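Local coordinates for protein annexin B22 (Schistosoma mansoni, PDB 4MDV) that binds acidic phospholipid membranes in a calcium-dependent manner, aggregates liposomes in the presence of calcium, and takes part in worm reproduction and host-parasite interaction, at residues A[14-19]-A[244-249]; A[24-29]-A[321-326]; A[176-181]-A[273-278]; A[217-222]-A[258-263]; A[315-320]-A[356-361]. One frame throughout, in Å; residues are numbered along the deposited sequence.

Interaction 1. Residues A[14-19]-A[244-249]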
# COMPACT_ATOMS: atom_id res chain seq x y z
N SER A 14 22.13 -18.46 -1.40
CA SER A 14 21.98 -19.50 -0.39
C SER A 14 21.04 -20.63 -0.83
O SER A 14 19.96 -20.39 -1.36
CB SER A 14 21.50 -18.92 0.94
OG SER A 14 20.89 -19.95 1.72
N LEU A 15 21.47 -21.86 -0.59
CA LEU A 15 20.70 -23.05 -0.94
C LEU A 15 19.32 -23.04 -0.27
O LEU A 15 18.39 -23.73 -0.70
CB LEU A 15 21.48 -24.29 -0.53
CG LEU A 15 21.73 -25.31 -1.63
CD1 LEU A 15 22.65 -24.69 -2.70
CD2 LEU A 15 22.31 -26.60 -1.04
N ILE A 16 19.20 -22.25 0.78
CA ILE A 16 17.97 -22.17 1.54
C ILE A 16 16.77 -21.67 0.69
O ILE A 16 15.62 -21.87 1.06
CB ILE A 16 18.22 -21.28 2.79
CG1 ILE A 16 17.41 -21.76 3.99
CG2 ILE A 16 18.03 -19.79 2.48
CD1 ILE A 16 17.41 -20.77 5.16
N HIS A 17 17.07 -21.03 -0.44
CA HIS A 17 16.03 -20.55 -1.38
C HIS A 17 15.64 -21.59 -2.45
O HIS A 17 14.65 -21.41 -3.15
CB HIS A 17 16.47 -19.23 -2.07
CG HIS A 17 16.84 -18.14 -1.10
ND1 HIS A 17 15.94 -17.59 -0.21
CD2 HIS A 17 18.03 -17.52 -0.87
CE1 HIS A 17 16.55 -16.66 0.51
NE2 HIS A 17 17.81 -16.60 0.14
N SER A 18 16.42 -22.66 -2.55
CA SER A 18 16.40 -23.56 -3.72
C SER A 18 15.38 -24.70 -3.71
O SER A 18 15.23 -25.38 -4.73
CB SER A 18 17.80 -24.15 -3.96
OG SER A 18 18.76 -23.12 -4.06
N PHE A 19 14.71 -24.93 -2.59
CA PHE A 19 13.72 -26.00 -2.51
C PHE A 19 12.32 -25.53 -2.08
O PHE A 19 12.18 -24.77 -1.10
CB PHE A 19 14.20 -27.10 -1.55
CG PHE A 19 15.55 -27.66 -1.88
CD1 PHE A 19 15.67 -28.74 -2.73
CD2 PHE A 19 16.69 -27.11 -1.33
CE1 PHE A 19 16.91 -29.25 -3.03
CE2 PHE A 19 17.93 -27.62 -1.63
CZ PHE A 19 18.04 -28.69 -2.48
N ARG A 244 11.57 -18.26 11.48
CA ARG A 244 11.53 -19.65 11.05
C ARG A 244 11.93 -19.75 9.61
O ARG A 244 11.65 -18.86 8.81
CB ARG A 244 10.14 -20.25 11.27
CG ARG A 244 9.75 -20.32 12.72
CD ARG A 244 10.74 -21.15 13.51
NE ARG A 244 10.35 -21.25 14.91
CZ ARG A 244 10.56 -20.30 15.81
NH1 ARG A 244 11.15 -19.16 15.47
NH2 ARG A 244 10.16 -20.48 17.06
N THR A 245 12.63 -20.83 9.28
CA THR A 245 13.00 -21.10 7.90
C THR A 245 11.76 -21.35 7.05
O THR A 245 10.65 -21.59 7.57
CB THR A 245 13.92 -22.33 7.76
OG1 THR A 245 13.12 -23.52 7.76
CG2 THR A 245 14.98 -22.37 8.88
N PRO A 246 11.92 -21.30 5.73
CA PRO A 246 10.75 -21.49 4.88
C PRO A 246 10.12 -22.85 5.16
O PRO A 246 8.91 -22.99 5.33
CB PRO A 246 11.34 -21.43 3.47
CG PRO A 246 12.55 -20.55 3.61
CD PRO A 246 13.14 -21.02 4.93
N TYR A 247 10.98 -23.85 5.28
CA TYR A 247 10.55 -25.22 5.55
C TYR A 247 9.81 -25.35 6.88
O TYR A 247 8.71 -25.94 6.93
CB TYR A 247 11.76 -26.13 5.49
CG TYR A 247 12.65 -25.81 4.31
CD1 TYR A 247 12.30 -26.22 3.03
CD2 TYR A 247 13.83 -25.07 4.47
CE1 TYR A 247 13.09 -25.92 1.91
CE2 TYR A 247 14.66 -24.77 3.36
CZ TYR A 247 14.27 -25.21 2.08
OH TYR A 247 15.04 -24.94 0.97
N GLN A 248 10.38 -24.79 7.94
CA GLN A 248 9.74 -24.78 9.25
C GLN A 248 8.39 -24.08 9.18
O GLN A 248 7.39 -24.61 9.69
CB GLN A 248 10.65 -24.13 10.31
CG GLN A 248 10.08 -24.21 11.74
CD GLN A 248 10.00 -25.67 12.28
OE1 GLN A 248 10.62 -26.59 11.73
NE2 GLN A 248 9.26 -25.86 13.37
N LEU A 249 8.37 -22.91 8.54
CA LEU A 249 7.16 -22.10 8.39
C LEU A 249 6.05 -22.85 7.67
O LEU A 249 4.88 -22.79 8.06
CB LEU A 249 7.43 -20.82 7.58
CG LEU A 249 7.49 -19.48 8.29
CD1 LEU A 249 7.21 -18.33 7.29
CD2 LEU A 249 6.51 -19.44 9.45
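Tyr247 reaches from the first turn of helix 246-260 to Ile16 and Phe19, joining the N-terminal segment to the predicted third repeat of the annexin fold. The segment folds here into a short 3-10 turn, 15-17, opened by an ST turn in which Ser14 OG accepts a hydrogen bond from Ile16 N. The apolar contacts divide between two sides of the tyrosine. Ile16 CG1 meets Tyr247 CE2 at 4.1 Å, and its CD1 extends on to Pro246 CD at 4.3 Å. On the other side Phe19 CB lies 3.8 Å from Tyr247 CE1. The phenylalanine CG stands beside its own backbone N (chi1 -55°), which carries the ring off past the end of the tyrosine, with Tyr247 OH lying in the plane of the Phe19 ring, at its edge near CD2.

Backbone carbonyls complete the surroundings of the phenol. Phe19 O comes within 3.3 Å of Tyr247 CE1, obliquely to the ring, and Ile16 O lies 3.1 Å from Tyr247 OH. Loop residues Ile209 and Ile210 also touch Tyr247, while Ile16 packs on Trp139 and Leu198, so the contact is buried.

His17 NE2 bonds to Glu142. Thr245 is the N-cap of helix 246-260: its OG1 accepts from Gln248 N at 3.0 Å, nearly straight at 176°.

Interaction 2. Residues A[24-29]-A[321-326]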
# COMPACT_ATOMS: atom_id res chain seq x y z
N LYS A 24 11.26 -30.28 -3.10
CA LYS A 24 11.63 -30.31 -4.51
C LYS A 24 12.39 -29.05 -4.92
O LYS A 24 12.09 -27.94 -4.47
CB LYS A 24 10.43 -30.56 -5.43
CG LYS A 24 10.83 -30.69 -6.90
CD LYS A 24 10.01 -31.74 -7.64
CE LYS A 24 10.62 -32.11 -9.01
NZ LYS A 24 9.81 -33.11 -9.79
N HIS A 25 13.40 -29.25 -5.75
CA HIS A 25 14.19 -28.15 -6.32
C HIS A 25 13.35 -27.16 -7.16
O HIS A 25 12.60 -27.54 -8.07
CB HIS A 25 15.32 -28.74 -7.18
CG HIS A 25 16.67 -28.17 -6.88
ND1 HIS A 25 17.75 -28.97 -6.58
CD2 HIS A 25 17.12 -26.90 -6.84
CE1 HIS A 25 18.81 -28.21 -6.37
NE2 HIS A 25 18.46 -26.94 -6.52
N TYR A 26 13.50 -25.88 -6.85
CA TYR A 26 12.95 -24.83 -7.71
C TYR A 26 13.75 -24.78 -9.01
O TYR A 26 14.92 -25.17 -9.03
CB TYR A 26 12.98 -23.48 -7.00
CG TYR A 26 11.89 -23.23 -5.96
CD1 TYR A 26 10.54 -23.21 -6.32
CD2 TYR A 26 12.21 -22.99 -4.63
CE1 TYR A 26 9.53 -22.96 -5.39
CE2 TYR A 26 11.22 -22.73 -3.69
CZ TYR A 26 9.88 -22.71 -4.07
OH TYR A 26 8.89 -22.46 -3.13
N ARG A 27 13.12 -24.31 -10.08
CA ARG A 27 13.77 -24.26 -11.38
C ARG A 27 14.12 -22.83 -11.78
O ARG A 27 13.22 -21.99 -11.95
CB ARG A 27 12.84 -24.85 -12.44
CG ARG A 27 12.58 -26.32 -12.28
CD ARG A 27 11.13 -26.62 -12.55
NE ARG A 27 10.83 -26.56 -13.96
CZ ARG A 27 9.75 -25.97 -14.46
NH1 ARG A 27 8.88 -25.39 -13.63
NH2 ARG A 27 9.56 -25.96 -15.77
N PRO A 28 15.42 -22.56 -11.97
CA PRO A 28 15.88 -21.26 -12.46
C PRO A 28 15.94 -21.19 -13.99
O PRO A 28 15.81 -22.23 -14.64
CB PRO A 28 17.28 -21.12 -11.85
CG PRO A 28 17.77 -22.56 -11.75
CD PRO A 28 16.54 -23.41 -11.49
N THR A 29 16.11 -19.98 -14.54
CA THR A 29 16.29 -19.78 -15.98
C THR A 29 17.76 -19.65 -16.33
O THR A 29 18.13 -19.72 -17.50
CB THR A 29 15.50 -18.55 -16.54
OG1 THR A 29 15.82 -17.36 -15.80
CG2 THR A 29 14.00 -18.78 -16.45
N GLU A 321 18.24 -16.86 -11.29
CA GLU A 321 19.18 -17.89 -10.89
C GLU A 321 18.67 -18.73 -9.73
O GLU A 321 19.39 -19.58 -9.24
CB GLU A 321 20.61 -17.35 -10.67
CG GLU A 321 20.80 -16.35 -9.54
CD GLU A 321 22.29 -15.96 -9.37
OE1 GLU A 321 22.91 -15.46 -10.34
OE2 GLU A 321 22.84 -16.15 -8.27
N ILE A 322 17.42 -18.50 -9.34
CA ILE A 322 16.77 -19.28 -8.28
C ILE A 322 15.53 -20.08 -8.71
O ILE A 322 15.60 -21.30 -8.85
CB ILE A 322 16.45 -18.39 -7.07
CG1 ILE A 322 17.74 -17.70 -6.61
CG2 ILE A 322 15.83 -19.21 -5.93
CD1 ILE A 322 17.57 -16.64 -5.56
N ASP A 323 14.42 -19.38 -8.94
CA ASP A 323 13.13 -20.03 -9.23
C ASP A 323 12.30 -19.34 -10.35
O ASP A 323 11.06 -19.39 -10.37
CB ASP A 323 12.30 -20.06 -7.93
CG ASP A 323 12.44 -18.74 -7.12
OD1 ASP A 323 12.80 -17.71 -7.72
OD2 ASP A 323 12.18 -18.73 -5.89
N LEU A 324 12.98 -18.66 -11.27
CA LEU A 324 12.23 -17.85 -12.23
C LEU A 324 11.26 -18.69 -13.09
O LEU A 324 10.13 -18.26 -13.36
CB LEU A 324 13.17 -16.97 -13.08
CG LEU A 324 12.52 -16.10 -14.16
CD1 LEU A 324 11.31 -15.33 -13.61
CD2 LEU A 324 13.54 -15.14 -14.75
N GLN A 325 11.71 -19.86 -13.51
CA GLN A 325 10.88 -20.77 -14.30
C GLN A 325 9.57 -21.12 -13.59
O GLN A 325 8.47 -21.09 -14.19
CB GLN A 325 11.67 -22.04 -14.60
CG GLN A 325 11.00 -22.92 -15.63
CD GLN A 325 11.02 -22.30 -17.01
OE1 GLN A 325 9.97 -21.97 -17.56
NE2 GLN A 325 12.22 -22.15 -17.58
N ASP A 326 9.68 -21.44 -12.30
CA ASP A 326 8.51 -21.72 -11.48
C ASP A 326 7.58 -20.50 -11.36
O ASP A 326 6.35 -20.61 -11.44
CB ASP A 326 8.97 -22.24 -10.11
CG ASP A 326 9.64 -23.61 -10.20
OD1 ASP A 326 9.07 -24.52 -10.86
OD2 ASP A 326 10.74 -23.79 -9.64
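Arg27 and Asp326 form a salt bridge, NH1 to OD1 at 2.9 Å. The arginine chain folds over at chi2 and chi3 (139° and 74°), which brings its guanidinium back above Gln325 CG. That carbon lies 3.3 Å from the guanidinium plane, toward the rim, while Asp326 OD1 sits in this plane at the edge. The arginine comes to OD1 from above the carboxylate plane, and its NH1 also pairs with Asp329. Asp326 OD2 faces Arg27 N, too closely modelled for its length to be trusted, and lies in plane at the edge of the Tyr26 ring, 3.4 Å from CD1.

Tyr26 and Asp323 run side by side, CB to CB 3.6 Å; the Asp323 carboxylate is held by Arg290 and Arg319. Thr29 CG2 packs on Leu324 CG at 3.8 Å, whereas its OG1 bonds to Leu358 O.

The extended N-terminal segment thus lies across the start of helix 324-335, with the ends of helices 309-319 and 349-358 beside Thr29.

Interaction 3. Residues A[176-181]-A[273-278]. With CA (calcium ion), chain E; CA (calcium ion), chain M.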
# COMPACT_ATOMS: atom_id res chain seq x y z
N GLY A 176 7.22 1.48 14.69
CA GLY A 176 6.19 0.53 15.08
C GLY A 176 6.51 -0.95 14.89
O GLY A 176 7.68 -1.35 14.82
N ASP A 177 5.45 -1.76 14.78
CA ASP A 177 5.56 -3.22 14.57
C ASP A 177 6.39 -3.56 13.34
O ASP A 177 7.25 -4.47 13.35
CB ASP A 177 4.16 -3.83 14.39
CG ASP A 177 3.31 -3.74 15.65
OD1 ASP A 177 3.87 -3.83 16.77
OD2 ASP A 177 2.08 -3.59 15.54
N TYR A 178 6.09 -2.82 12.28
CA TYR A 178 6.78 -2.91 11.01
C TYR A 178 8.29 -2.68 11.14
O TYR A 178 9.10 -3.43 10.57
CB TYR A 178 6.08 -1.93 10.05
CG TYR A 178 6.67 -1.80 8.68
CD1 TYR A 178 6.75 -2.89 7.82
CD2 TYR A 178 7.13 -0.56 8.23
CE1 TYR A 178 7.31 -2.75 6.54
CE2 TYR A 178 7.68 -0.40 6.97
CZ TYR A 178 7.77 -1.49 6.13
OH TYR A 178 8.35 -1.29 4.89
N GLU A 179 8.69 -1.68 11.93
CA GLU A 179 10.11 -1.40 12.13
C GLU A 179 10.78 -2.57 12.81
O GLU A 179 11.83 -3.05 12.39
CB GLU A 179 10.28 -0.15 12.98
CG GLU A 179 11.67 0.02 13.57
CD GLU A 179 11.73 1.20 14.53
OE1 GLU A 179 12.23 2.27 14.10
OE2 GLU A 179 11.28 1.05 15.69
N TYR A 180 10.15 -3.02 13.89
CA TYR A 180 10.69 -4.10 14.68
C TYR A 180 10.92 -5.32 13.79
O TYR A 180 11.99 -5.95 13.83
CB TYR A 180 9.72 -4.42 15.81
CG TYR A 180 10.31 -5.39 16.80
CD1 TYR A 180 10.31 -6.76 16.55
CD2 TYR A 180 10.89 -4.94 17.99
CE1 TYR A 180 10.85 -7.67 17.45
CE2 TYR A 180 11.43 -5.83 18.90
CZ TYR A 180 11.42 -7.20 18.63
OH TYR A 180 11.96 -8.09 19.53
N ALA A 181 9.91 -5.65 12.98
CA ALA A 181 9.96 -6.80 12.08
C ALA A 181 11.07 -6.66 11.03
O ALA A 181 11.83 -7.60 10.76
CB ALA A 181 8.60 -6.99 11.41
N SER A 273 -2.33 -5.20 10.46
CA SER A 273 -2.68 -4.15 9.51
C SER A 273 -1.46 -3.50 8.87
O SER A 273 -0.34 -3.68 9.35
CB SER A 273 -3.51 -3.08 10.20
OG SER A 273 -4.88 -3.44 10.20
N GLY A 274 -1.70 -2.77 7.78
CA GLY A 274 -0.70 -1.94 7.13
C GLY A 274 0.55 -2.64 6.61
O GLY A 274 0.50 -3.78 6.15
N ASP A 275 1.67 -1.94 6.68
CA ASP A 275 2.93 -2.47 6.18
C ASP A 275 3.39 -3.67 6.99
O ASP A 275 4.01 -4.59 6.45
CB ASP A 275 3.99 -1.37 6.14
CG ASP A 275 3.57 -0.23 5.24
OD1 ASP A 275 3.48 -0.48 4.03
OD2 ASP A 275 3.30 0.89 5.74
N TYR A 276 3.10 -3.65 8.29
CA TYR A 276 3.43 -4.79 9.13
C TYR A 276 2.78 -6.06 8.56
O TYR A 276 3.47 -7.07 8.29
CB TYR A 276 2.96 -4.54 10.55
CG TYR A 276 3.20 -5.73 11.46
CD1 TYR A 276 4.49 -6.23 11.65
CD2 TYR A 276 2.15 -6.34 12.13
CE1 TYR A 276 4.71 -7.31 12.48
CE2 TYR A 276 2.36 -7.40 12.97
CZ TYR A 276 3.64 -7.89 13.14
OH TYR A 276 3.85 -8.96 13.98
N ARG A 277 1.46 -6.00 8.35
CA ARG A 277 0.76 -7.07 7.64
C ARG A 277 1.37 -7.44 6.29
O ARG A 277 1.60 -8.63 6.00
CB ARG A 277 -0.71 -6.76 7.43
CG ARG A 277 -1.33 -7.77 6.46
CD ARG A 277 -2.75 -8.08 6.82
NE ARG A 277 -3.58 -6.91 6.63
CZ ARG A 277 -4.47 -6.79 5.65
NH1 ARG A 277 -4.64 -7.78 4.79
NH2 ARG A 277 -5.19 -5.68 5.55
N LYS A 278 1.63 -6.44 5.44
CA LYS A 278 2.19 -6.71 4.13
C LYS A 278 3.48 -7.51 4.23
O LYS A 278 3.69 -8.47 3.48
CB LYS A 278 2.38 -5.42 3.31
CG LYS A 278 1.09 -4.82 2.79
CD LYS A 278 1.33 -3.64 1.87
CA CA E . 12.27 4.65 14.42
CA CA M . 2.86 2.59 7.27
O HOH W 1 2.46 4.15 9.36
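Helices 176-181 and 274-278 run side by side in roughly the same direction, axes 7.9 Å apart and inclined at 38°, and come so close at Tyr178 and Tyr276 that their CA atoms are 4.3 Å apart. The side chains interlock in a reciprocal pattern. Each tyrosine takes on one ring face the CB of the aspartate that precedes the other tyrosine: Asp275 CB stands over the centre of the Tyr178 ring, 3.5 Å from the centroid, and Asp177 CB over the Tyr276 ring, 3.7 Å from its centroid and toward the rim. Both are CH-pi contacts. In each tyrosine CG is anti to the backbone N (chi1 177°), which swings the ring alongside the neighbouring helix, where the partner aspartate covers one face. Ala181 CB closes on the edge of Tyr276 at CE1, 4.0 Å away.

Tyr276 OH bonds to Thr238, and Asp177 OD2 accepts from Gly125 N of the second subunit. Asp275 OD2 binds a calcium ion at 2.3 Å, with a water also among the ligands, and Asp128 shares a calcium with it. Tyr178 OH bonds to Asp128. Glu179 OE1, on the far side of its helix, binds a separate calcium at 2.4 Å together with the carbonyls of Lys171 and Thr174.

Tyr178 therefore touches both calcium-binding aspartates, by ring face and hydroxyl, and probably helps to position them at the dimer interface, where Asp275 and Asp128 of the second subunit also share calcium.

Interaction 4. Residues A[217-222]-A[258-263]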
# COMPACT_ATOMS: atom_id res chain seq x y z
N ALA A 217 4.09 -25.87 18.92
CA ALA A 217 4.21 -24.87 19.95
C ALA A 217 3.94 -23.51 19.33
O ALA A 217 3.20 -22.69 19.88
CB ALA A 217 5.61 -24.92 20.54
N ASP A 218 4.54 -23.30 18.16
CA ASP A 218 4.40 -22.03 17.49
C ASP A 218 2.95 -21.76 17.08
O ASP A 218 2.41 -20.69 17.35
CB ASP A 218 5.37 -21.92 16.31
CG ASP A 218 6.78 -21.54 16.76
OD1 ASP A 218 6.91 -20.91 17.84
OD2 ASP A 218 7.75 -21.87 16.03
N ALA A 219 2.32 -22.76 16.47
CA ALA A 219 0.91 -22.64 16.12
C ALA A 219 0.05 -22.26 17.34
O ALA A 219 -0.73 -21.30 17.29
CB ALA A 219 0.40 -23.94 15.48
N LYS A 220 0.20 -23.00 18.44
CA LYS A 220 -0.55 -22.68 19.66
C LYS A 220 -0.22 -21.26 20.12
O LYS A 220 -1.10 -20.49 20.50
CB LYS A 220 -0.24 -23.68 20.77
CG LYS A 220 -0.57 -25.13 20.43
CD LYS A 220 -0.37 -26.03 21.64
CE LYS A 220 -0.92 -27.44 21.41
NZ LYS A 220 0.13 -28.44 21.03
N ASP A 221 1.06 -20.93 20.05
CA ASP A 221 1.55 -19.61 20.39
C ASP A 221 0.82 -18.51 19.61
O ASP A 221 0.35 -17.52 20.17
CB ASP A 221 3.04 -19.58 20.08
CG ASP A 221 3.84 -18.79 21.09
OD1 ASP A 221 3.37 -18.67 22.24
OD2 ASP A 221 4.93 -18.31 20.73
N LEU A 222 0.72 -18.70 18.30
CA LEU A 222 0.10 -17.74 17.40
C LEU A 222 -1.38 -17.57 17.62
O LEU A 222 -1.89 -16.45 17.71
CB LEU A 222 0.34 -18.16 15.95
CG LEU A 222 1.83 -18.03 15.61
CD1 LEU A 222 2.17 -18.57 14.22
CD2 LEU A 222 2.29 -16.56 15.80
N LYS A 258 -4.75 -27.57 10.56
CA LYS A 258 -5.25 -28.80 11.17
C LYS A 258 -5.81 -28.50 12.55
O LYS A 258 -6.91 -28.92 12.90
CB LYS A 258 -4.14 -29.84 11.26
CG LYS A 258 -3.68 -30.36 9.90
CD LYS A 258 -2.52 -31.36 10.02
CE LYS A 258 -1.96 -31.77 8.65
NZ LYS A 258 -0.84 -32.77 8.72
N MET A 259 -5.06 -27.75 13.34
CA MET A 259 -5.48 -27.44 14.69
C MET A 259 -6.67 -26.47 14.78
O MET A 259 -7.53 -26.61 15.65
CB MET A 259 -4.29 -26.95 15.53
CG MET A 259 -3.28 -28.06 15.84
SD MET A 259 -1.87 -27.52 16.86
CE MET A 259 -2.66 -26.34 17.95
N TYR A 260 -6.74 -25.50 13.86
CA TYR A 260 -7.70 -24.42 14.03
C TYR A 260 -8.74 -24.23 12.91
O TYR A 260 -9.73 -23.53 13.11
CB TYR A 260 -6.97 -23.11 14.32
CG TYR A 260 -6.08 -23.21 15.53
CD1 TYR A 260 -6.61 -23.42 16.79
CD2 TYR A 260 -4.70 -23.09 15.41
CE1 TYR A 260 -5.80 -23.52 17.90
CE2 TYR A 260 -3.88 -23.19 16.51
CZ TYR A 260 -4.43 -23.40 17.76
OH TYR A 260 -3.62 -23.50 18.87
N GLY A 261 -8.52 -24.84 11.75
CA GLY A 261 -9.51 -24.78 10.68
C GLY A 261 -9.49 -23.48 9.92
O GLY A 261 -10.20 -23.31 8.92
N LYS A 262 -8.67 -22.54 10.39
CA LYS A 262 -8.33 -21.33 9.66
C LYS A 262 -6.85 -21.43 9.26
O LYS A 262 -6.04 -21.98 10.01
CB LYS A 262 -8.59 -20.12 10.56
N THR A 263 -6.48 -20.93 8.09
CA THR A 263 -5.07 -20.93 7.70
C THR A 263 -4.27 -19.88 8.47
O THR A 263 -4.84 -18.91 9.00
CB THR A 263 -4.90 -20.61 6.25
OG1 THR A 263 -5.24 -19.23 6.06
CG2 THR A 263 -5.80 -21.51 5.39
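Tyr260 OH rests against Lys220, 3.3 Å from its CA and 3.8 Å from its CG. No hydrogen bond crosses between the segments, and the contact is one of van der Waals packing between two helices of the predicted third annexin repeat: helix 212-223, and helix 246-260 near its C-terminal end. The tyrosine meets the first helix with the edge of its ring, Lys220 CA lying near the ring plane, while Ala219 O approaches CE2 obliquely at 3.8 Å. Tyr223 stacks on the ring from the same helix, and Tyr256 also meets it.

Met259 fills the neighbouring place. Its CB lies over one face of the Tyr260 ring, 3.8 Å above the plane and toward the rim, and its chain runs straight as far as SD. A bend there (chi3 36°) turns the methyl toward the lysine. SD itself passes Ala219 CB at 4.5 Å, a loose contact. The helix then ends at Gly261, where positive phi takes the chain out of helical geometry.

Lys220 crosses both Tyr260 and Met259 at about a right angle, using the aliphatic part of its chain; Met259 CE touches Lys220 CG at 3.5 Å and Lys220 CE at 4.0 Å.

Interaction 5. Residues A[315-320]-A[356-361]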
# COMPACT_ATOMS: atom_id res chain seq x y z
N LEU A 315 13.74 -8.03 -10.07
CA LEU A 315 13.12 -9.33 -9.82
C LEU A 315 13.55 -10.36 -10.85
O LEU A 315 13.96 -11.45 -10.50
CB LEU A 315 11.61 -9.22 -9.76
CG LEU A 315 11.14 -8.56 -8.48
CD1 LEU A 315 9.68 -8.14 -8.59
CD2 LEU A 315 11.38 -9.49 -7.29
N LEU A 316 13.50 -9.99 -12.13
CA LEU A 316 13.94 -10.91 -13.18
C LEU A 316 15.41 -11.29 -13.01
O LEU A 316 15.77 -12.46 -13.05
CB LEU A 316 13.67 -10.33 -14.57
CG LEU A 316 12.17 -10.33 -14.94
CD1 LEU A 316 11.96 -9.93 -16.39
CD2 LEU A 316 11.54 -11.68 -14.70
N ILE A 317 16.25 -10.28 -12.84
CA ILE A 317 17.68 -10.51 -12.67
C ILE A 317 17.95 -11.43 -11.50
O ILE A 317 18.68 -12.41 -11.66
CB ILE A 317 18.46 -9.20 -12.45
CG1 ILE A 317 18.52 -8.39 -13.76
CG2 ILE A 317 19.87 -9.50 -11.92
CD1 ILE A 317 18.98 -6.93 -13.54
N THR A 318 17.38 -11.13 -10.33
CA THR A 318 17.66 -11.97 -9.16
C THR A 318 17.00 -13.36 -9.21
O THR A 318 17.64 -14.38 -9.00
CB THR A 318 17.34 -11.29 -7.80
OG1 THR A 318 15.94 -10.96 -7.71
CG2 THR A 318 18.18 -10.04 -7.61
N ARG A 319 15.71 -13.39 -9.51
CA ARG A 319 14.99 -14.65 -9.47
C ARG A 319 15.40 -15.64 -10.56
O ARG A 319 15.16 -16.84 -10.42
CB ARG A 319 13.48 -14.41 -9.42
CG ARG A 319 13.04 -13.87 -8.08
CD ARG A 319 13.22 -14.96 -7.00
NE ARG A 319 13.91 -14.49 -5.80
CZ ARG A 319 13.96 -15.15 -4.64
NH1 ARG A 319 13.37 -16.34 -4.50
NH2 ARG A 319 14.62 -14.63 -3.61
N SER A 320 16.06 -15.14 -11.60
CA SER A 320 16.50 -15.96 -12.73
C SER A 320 17.43 -17.10 -12.31
O SER A 320 17.44 -18.18 -12.93
CB SER A 320 17.23 -15.09 -13.75
OG SER A 320 18.45 -14.62 -13.21
N CYS A 356 13.97 -10.57 -21.85
CA CYS A 356 13.55 -11.83 -22.47
C CYS A 356 14.61 -12.92 -22.36
O CYS A 356 14.28 -14.08 -22.07
CB CYS A 356 13.11 -11.61 -23.91
SG CYS A 356 11.63 -10.60 -23.96
N VAL A 357 15.87 -12.54 -22.54
CA VAL A 357 16.95 -13.50 -22.45
C VAL A 357 17.12 -14.02 -21.01
O VAL A 357 17.39 -15.19 -20.81
CB VAL A 357 18.27 -12.94 -23.04
CG1 VAL A 357 19.51 -13.82 -22.68
CG2 VAL A 357 18.14 -12.83 -24.54
N LEU A 358 16.92 -13.15 -20.02
CA LEU A 358 16.99 -13.58 -18.63
C LEU A 358 15.94 -14.66 -18.42
O LEU A 358 16.14 -15.61 -17.65
CB LEU A 358 16.77 -12.42 -17.64
CG LEU A 358 17.74 -11.24 -17.64
CD1 LEU A 358 17.06 -10.03 -17.07
CD2 LEU A 358 19.08 -11.51 -16.92
N MET A 359 14.82 -14.52 -19.10
CA MET A 359 13.74 -15.48 -18.96
C MET A 359 14.00 -16.76 -19.74
O MET A 359 13.28 -17.73 -19.59
CB MET A 359 12.40 -14.85 -19.33
CG MET A 359 11.87 -13.93 -18.25
SD MET A 359 10.16 -13.43 -18.47
CE MET A 359 10.33 -12.24 -19.81
N GLY A 360 15.04 -16.74 -20.57
CA GLY A 360 15.42 -17.88 -21.36
C GLY A 360 15.16 -17.80 -22.87
O GLY A 360 15.52 -18.71 -23.61
N GLU A 361 14.53 -16.73 -23.34
CA GLU A 361 14.30 -16.61 -24.78
C GLU A 361 15.54 -16.06 -25.47
O GLU A 361 15.89 -14.91 -25.27
CB GLU A 361 13.11 -15.70 -25.06
CG GLU A 361 12.43 -15.95 -26.39
CD GLU A 361 11.58 -14.77 -26.84
OE1 GLU A 361 11.82 -13.66 -26.33
OE2 GLU A 361 10.69 -14.94 -27.70
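No ring face or edge enters the meeting of Leu316, Ile317 and Leu358; branched aliphatic groups carry it instead. Leu358 CD1 is placed between neighbouring residues of the other helix, 4.0 Å from Ile317 CG1 and 4.2 Å from Leu316 CB. With CG anti to its carbonyl carbon (chi1 -62°), Leu358 points across to helix 309-319, and it crosses Ile317 obliquely. Leu105 of helix 96-106 touches both Ile317 and Leu358.

The two segments are the C-terminal ends of helices 309-319 and 349-358, both in the predicted fourth annexin repeat. The second ends in a Schellman motif: Gly360 has positive phi, and Glu361 N and Gly360 N bond back to Cys356 O and Val357 O.

At the first end Ser320 turns its hydroxyl back on its own helix, OG giving a hydrogen bond to Ile317 O at 2.7 Å from above the carbonyl plane. Its CB faces Leu358 O at 4.1 Å.

How the interactions relate
The N-terminal segment joins three of the contacts. Interactions 1 and 2 meet where Ser18 O probably accepts a hydrogen bond from Tyr26 N (2.8 Å), and interactions 2 and 5 where Thr29 N faces Ser320 O at 2.8 Å, so the segment links the predicted third and fourth repeats. Interaction 1 also joins interaction 4 through helix 246-260 and a salt bridge from Arg244 NE to Asp218 OD2 (2.9 Å). Interaction 3 stands apart from all of them: it holds calcium ligands and lies at the dimer interface, its centre about 30 Å from that of interaction 5. In interaction 5 the side chain of Leu316 lies about 7 Å from that of Met302, a residue of a calcium site.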